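PDB 4PH6: 3-dehydroquinate dehydratase from Enterococcus faecalis, which catalyses the cis-dehydration of 3-dehydroquinate to 3-dehydroshikimate through an imine intermediate, the third step of the chorismate pathway. Local coordinates for residues R51-F61 with F84-F95. Numbering follows the deposited sequence.
Sequences RLDYYENVADF and FRTQKEGGEMAF
A buried carboxylate, that of D53, pins together two neighbouring β-to-α loops of the (β/α)8 barrel, those following the parallel strands 47-51 and 80-83. Both of its oxygens take a backbone N-H from the other loop: R85 N reaches D53 OD2 at 2.9 Å, from well above the carboxylate plane, and E92 N reaches D53 OD1, also at 2.9 Å, on the anti side. A chi1 of 49° puts D53 CG between its own N and carbonyl carbon and carries the carboxylate to these two donors. The syn lone pairs go to R51, which grips side-on: R51 NE meets D53 OD2 almost straight (170°), and R51 NH2 closes the salt bridge to D53 OD1. D53 CB lies over the centre of the F84 ring, 3.8 Å from its centroid. F84's opposite face is covered by F95, offset toward the rim. The apolar side continues where V58 CG1 meets M93 SD at 3.5 Å and F61 touches F95 edge to edge.

Toward solvent, E92 bends at chi2 and lays its carboxylate nearly parallel to the Y54 ring, the planes 9° apart; E92 CG stands 3.3 Å from the ring centroid, a CH-pi contact. A water accepts from R51 NH2 and donates to G90 O and E92 OE2, adding a water-mediated link between the loops.

R51 and R85 are predicted to bind 3-dehydroquinate. R85 CB packs over a face of the R51 guanidinium, while R85's own guanidinium leads away to D117 and E119, close to the predicted catalytic residues H146 and K173. Four N-H donors, two to each oxygen, thus surround D53, which would probably favour its ionised form; the same bonds hold the R51 guanidinium edge-on to the carboxylate and anchor R85 at its backbone N, so one acid is likely to position both, R51 through its side chain and R85 through its main chain.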
loop_
_atom_site.group_PDB
_atom_site.type_symbol
_atom_site.label_atom_id
_atom_site.label_comp_id
_atom_site.label_asym_id
_atom_site.label_seq_id
_atom_site.Cartn_x
_atom_site.Cartn_y
_atom_site.Cartn_z
ATOM N N ARG A 51 23.752 11.997 4.909
ATOM C CA ARG A 51 23.195 12.828 5.972
ATOM C C ARG A 51 24.302 13.522 6.774
ATOM O O ARG A 51 24.988 12.898 7.574
ATOM C CB ARG A 51 22.300 11.996 6.896
ATOM C CG ARG A 51 20.939 11.619 6.293
ATOM C CD ARG A 51 19.954 12.773 6.340
ATOM N NE ARG A 51 19.758 13.240 7.709
ATOM C CZ ARG A 51 18.875 12.727 8.566
ATOM N NH1 ARG A 51 18.093 11.714 8.195
ATOM N NH2 ARG A 51 18.777 13.225 9.793
ATOM N N LEU A 52 24.438 14.825 6.554
ATOM C CA LEU A 52 25.492 15.641 7.158
ATOM C C LEU A 52 25.409 15.747 8.671
ATOM O O LEU A 52 26.435 15.811 9.353
ATOM C CB LEU A 52 25.462 17.058 6.563
ATOM C CG LEU A 52 25.800 17.092 5.076
ATOM C CD1 LEU A 52 25.840 18.514 4.566
ATOM C CD2 LEU A 52 27.134 16.383 4.826
ATOM N N ASP A 53 24.187 15.771 9.193
ATOM C CA ASP A 53 23.987 16.054 10.608
ATOM C C ASP A 53 24.413 14.865 11.478
ATOM O O ASP A 53 24.499 14.991 12.699
ATOM C CB ASP A 53 22.528 16.459 10.876
ATOM C CG ASP A 53 21.529 15.508 10.259
ATOM O OD1 ASP A 53 20.818 14.812 11.016
ATOM O OD2 ASP A 53 21.459 15.449 9.017
ATOM N N TYR A 54 24.712 13.729 10.841
ATOM C CA TYR A 54 25.331 12.602 11.537
ATOM C C TYR A 54 26.860 12.713 11.582
ATOM O O TYR A 54 27.496 12.138 12.467
ATOM C CB TYR A 54 24.957 11.275 10.867
ATOM C CG TYR A 54 23.625 10.691 11.277
ATOM C CD1 TYR A 54 23.518 9.824 12.359
ATOM C CD2 TYR A 54 22.474 10.995 10.562
ATOM C CE1 TYR A 54 22.295 9.279 12.710
ATOM C CE2 TYR A 54 21.265 10.465 10.907
ATOM C CZ TYR A 54 21.175 9.608 11.978
ATOM O OH TYR A 54 19.957 9.091 12.302
ATOM N N TYR A 55 27.450 13.429 10.619
ATOM C CA TYR A 55 28.914 13.467 10.505
ATOM C C TYR A 55 29.580 14.175 11.685
ATOM O O TYR A 55 29.306 15.344 11.946
ATOM C CB TYR A 55 29.346 14.132 9.196
ATOM C CG TYR A 55 30.850 14.132 9.008
ATOM C CD1 TYR A 55 31.603 13.008 9.321
ATOM C CD2 TYR A 55 31.520 15.256 8.525
ATOM C CE1 TYR A 55 32.973 12.995 9.169
ATOM C CE2 TYR A 55 32.897 15.244 8.350
ATOM C CZ TYR A 55 33.613 14.110 8.679
ATOM O OH TYR A 55 34.974 14.089 8.537
ATOM N N GLU A 56 30.474 13.472 12.380
ATOM C CA GLU A 56 31.094 14.018 13.587
ATOM C C GLU A 56 31.870 15.331 13.366
ATOM O O GLU A 56 32.004 16.129 14.301
ATOM C CB GLU A 56 32.026 12.979 14.229
ATOM C CG GLU A 56 33.247 12.588 13.409
ATOM C CD GLU A 56 34.082 11.485 14.071
ATOM O OE1 GLU A 56 33.795 11.118 15.229
ATOM O OE2 GLU A 56 35.025 10.975 13.427
ATOM N N ASN A 57 32.377 15.557 12.155
ATOM C CA ASN A 57 33.180 16.753 11.886
ATOM C C ASN A 57 32.452 17.836 11.102
ATOM O O ASN A 57 33.095 18.670 10.467
ATOM C CB ASN A 57 34.467 16.386 11.133
ATOM C CG ASN A 57 35.412 15.556 11.968
ATOM O OD1 ASN A 57 35.532 15.766 13.177
ATOM N ND2 ASN A 57 36.092 14.611 11.331
ATOM N N VAL A 58 31.124 17.841 11.164
ATOM C CA VAL A 58 30.319 18.673 10.274
ATOM C C VAL A 58 30.499 20.190 10.504
ATOM O O VAL A 58 30.149 21.015 9.647
ATOM C CB VAL A 58 28.833 18.295 10.403
ATOM C CG1 VAL A 58 28.234 18.898 11.645
ATOM C CG2 VAL A 58 28.068 18.737 9.179
ATOM N N ALA A 59 31.063 20.546 11.649
ATOM C CA ALA A 59 31.362 21.936 11.961
ATOM C C ALA A 59 32.589 22.412 11.199
ATOM O O ALA A 59 32.806 23.615 11.062
ATOM C CB ALA A 59 31.572 22.115 13.448
ATOM N N ASP A 60 33.400 21.475 10.717
ATOM C CA ASP A 60 34.539 21.825 9.877
ATOM C C ASP A 60 34.118 21.754 8.413
ATOM O O ASP A 60 34.146 20.695 7.788
ATOM C CB ASP A 60 35.732 20.902 10.145
ATOM C CG ASP A 60 37.009 21.386 9.474
ATOM O OD1 ASP A 60 36.971 22.419 8.772
ATOM O OD2 ASP A 60 38.051 20.711 9.619
ATOM N N PHE A 61 33.734 22.904 7.876
ATOM C CA PHE A 61 33.064 22.975 6.583
ATOM C C PHE A 61 33.977 22.543 5.434
ATOM O O PHE A 61 33.498 22.026 4.419
ATOM C CB PHE A 61 32.533 24.389 6.347
ATOM C CG PHE A 61 31.528 24.857 7.383
ATOM C CD1 PHE A 61 30.869 23.954 8.209
ATOM C CD2 PHE A 61 31.236 26.208 7.518
ATOM C CE1 PHE A 61 29.947 24.384 9.152
ATOM C CE2 PHE A 61 30.318 26.642 8.459
ATOM C CZ PHE A 61 29.668 25.725 9.275
ATOM N N PHE A 84 21.567 18.361 5.377
ATOM C CA PHE A 84 21.707 18.586 6.815
ATOM C C PHE A 84 20.318 18.669 7.439
ATOM O O PHE A 84 19.684 19.723 7.391
ATOM C CB PHE A 84 22.507 19.862 7.125
ATOM C CG PHE A 84 22.913 19.973 8.575
ATOM C CD1 PHE A 84 24.159 19.528 8.996
ATOM C CD2 PHE A 84 22.045 20.499 9.518
ATOM C CE1 PHE A 84 24.530 19.603 10.333
ATOM C CE2 PHE A 84 22.414 20.577 10.866
ATOM C CZ PHE A 84 23.652 20.125 11.267
ATOM N N ARG A 85 19.806 17.571 7.982
ATOM C CA ARG A 85 18.485 17.650 8.599
ATOM C C ARG A 85 18.581 18.439 9.901
ATOM O O ARG A 85 19.387 18.109 10.774
ATOM C CB ARG A 85 17.897 16.266 8.850
ATOM C CG ARG A 85 16.455 16.273 9.345
ATOM C CD ARG A 85 15.510 16.884 8.332
ATOM N NE ARG A 85 15.605 16.202 7.048
ATOM C CZ ARG A 85 15.710 16.824 5.878
ATOM N NH1 ARG A 85 15.709 18.147 5.819
ATOM N NH2 ARG A 85 15.784 16.118 4.763
ATOM N N THR A 86 17.782 19.486 10.030
ATOM C CA THR A 86 17.841 20.290 11.249
ATOM C C THR A 86 17.101 19.576 12.370
ATOM O O THR A 86 16.172 18.802 12.125
ATOM C CB THR A 86 17.242 21.690 11.068
ATOM O OG1 THR A 86 15.822 21.581 10.915
ATOM C CG2 THR A 86 17.843 22.368 9.844
ATOM N N GLN A 87 17.504 19.871 13.598
ATOM C CA GLN A 87 16.993 19.200 14.786
ATOM C C GLN A 87 15.468 19.265 14.910
ATOM O O GLN A 87 14.846 18.295 15.324
ATOM C CB GLN A 87 17.648 19.800 16.033
ATOM C CG GLN A 87 17.550 18.943 17.285
ATOM C CD GLN A 87 18.415 19.473 18.428
ATOM O OE1 GLN A 87 18.627 20.684 18.555
ATOM N NE2 GLN A 87 18.923 18.564 19.259
ATOM N N LYS A 88 14.856 20.387 14.537
ATOM C CA LYS A 88 13.410 20.533 14.721
ATOM C C LYS A 88 12.604 19.686 13.725
ATOM O O LYS A 88 11.382 19.559 13.853
ATOM C CB LYS A 88 12.992 22.003 14.608
ATOM C CG LYS A 88 11.699 22.349 15.358
ATOM C CD LYS A 88 11.013 23.571 14.715
ATOM C CE LYS A 88 10.988 24.817 15.609
ATOM N NZ LYS A 88 9.636 25.116 16.167
ATOM N N GLU A 89 13.285 19.107 12.737
ATOM C CA GLU A 89 12.611 18.241 11.769
ATOM C C GLU A 89 13.215 16.834 11.777
ATOM O O GLU A 89 13.237 16.154 10.750
ATOM C CB GLU A 89 12.669 18.860 10.363
ATOM C CG GLU A 89 12.158 20.307 10.337
ATOM C CD GLU A 89 11.774 20.811 8.948
ATOM O OE1 GLU A 89 11.800 20.026 7.972
ATOM O OE2 GLU A 89 11.427 22.004 8.839
ATOM N N GLY A 90 13.716 16.414 12.939
ATOM C CA GLY A 90 14.238 15.063 13.114
ATOM C C GLY A 90 15.753 14.887 13.069
ATOM O O GLY A 90 16.260 13.783 13.226
ATOM N N GLY A 91 16.480 15.976 12.858
ATOM C CA GLY A 91 17.922 15.917 12.708
ATOM C C GLY A 91 18.663 15.439 13.937
ATOM O O GLY A 91 18.068 15.275 14.994
ATOM N N GLU A 92 19.968 15.228 13.804
ATOM C CA GLU A 92 20.752 14.625 14.886
ATOM C C GLU A 92 21.363 15.611 15.883
ATOM O O GLU A 92 21.639 15.241 17.019
ATOM C CB GLU A 92 21.869 13.765 14.305
ATOM C CG GLU A 92 21.375 12.460 13.727
ATOM C CD GLU A 92 20.736 11.551 14.773
ATOM O OE1 GLU A 92 21.423 11.176 15.743
ATOM O OE2 GLU A 92 19.542 11.214 14.617
ATOM N N MET A 93 21.585 16.855 15.465
ATOM C CA MET A 93 22.313 17.807 16.307
ATOM C C MET A 93 21.827 19.247 16.215
ATOM O O MET A 93 21.352 19.701 15.165
ATOM C CB MET A 93 23.800 17.781 15.959
ATOM C CG MET A 93 24.073 18.160 14.529
ATOM S SD MET A 93 25.821 18.208 14.107
ATOM C CE MET A 93 26.324 19.722 14.893
ATOM N N ALA A 94 21.971 19.962 17.327
ATOM C CA ALA A 94 21.756 21.399 17.356
ATOM C C ALA A 94 22.756 22.101 16.425
ATOM O O ALA A 94 23.911 21.695 16.308
ATOM C CB ALA A 94 21.881 21.919 18.779
ATOM N N PHE A 95 22.307 23.161 15.771
ATOM C CA PHE A 95 23.114 23.849 14.777
ATOM C C PHE A 95 22.464 25.202 14.574
ATOM O O PHE A 95 21.253 25.278 14.348
ATOM C CB PHE A 95 23.160 23.048 13.466
ATOM C CG PHE A 95 24.481 23.110 12.722
ATOM C CD1 PHE A 95 25.681 22.849 13.368
ATOM C CD2 PHE A 95 24.510 23.361 11.354
ATOM C CE1 PHE A 95 26.886 22.874 12.675
ATOM C CE2 PHE A 95 25.707 23.381 10.658
ATOM C CZ PHE A 95 26.897 23.135 11.320
HETATM O O HOH W 1 18.128 11.699 12.169
#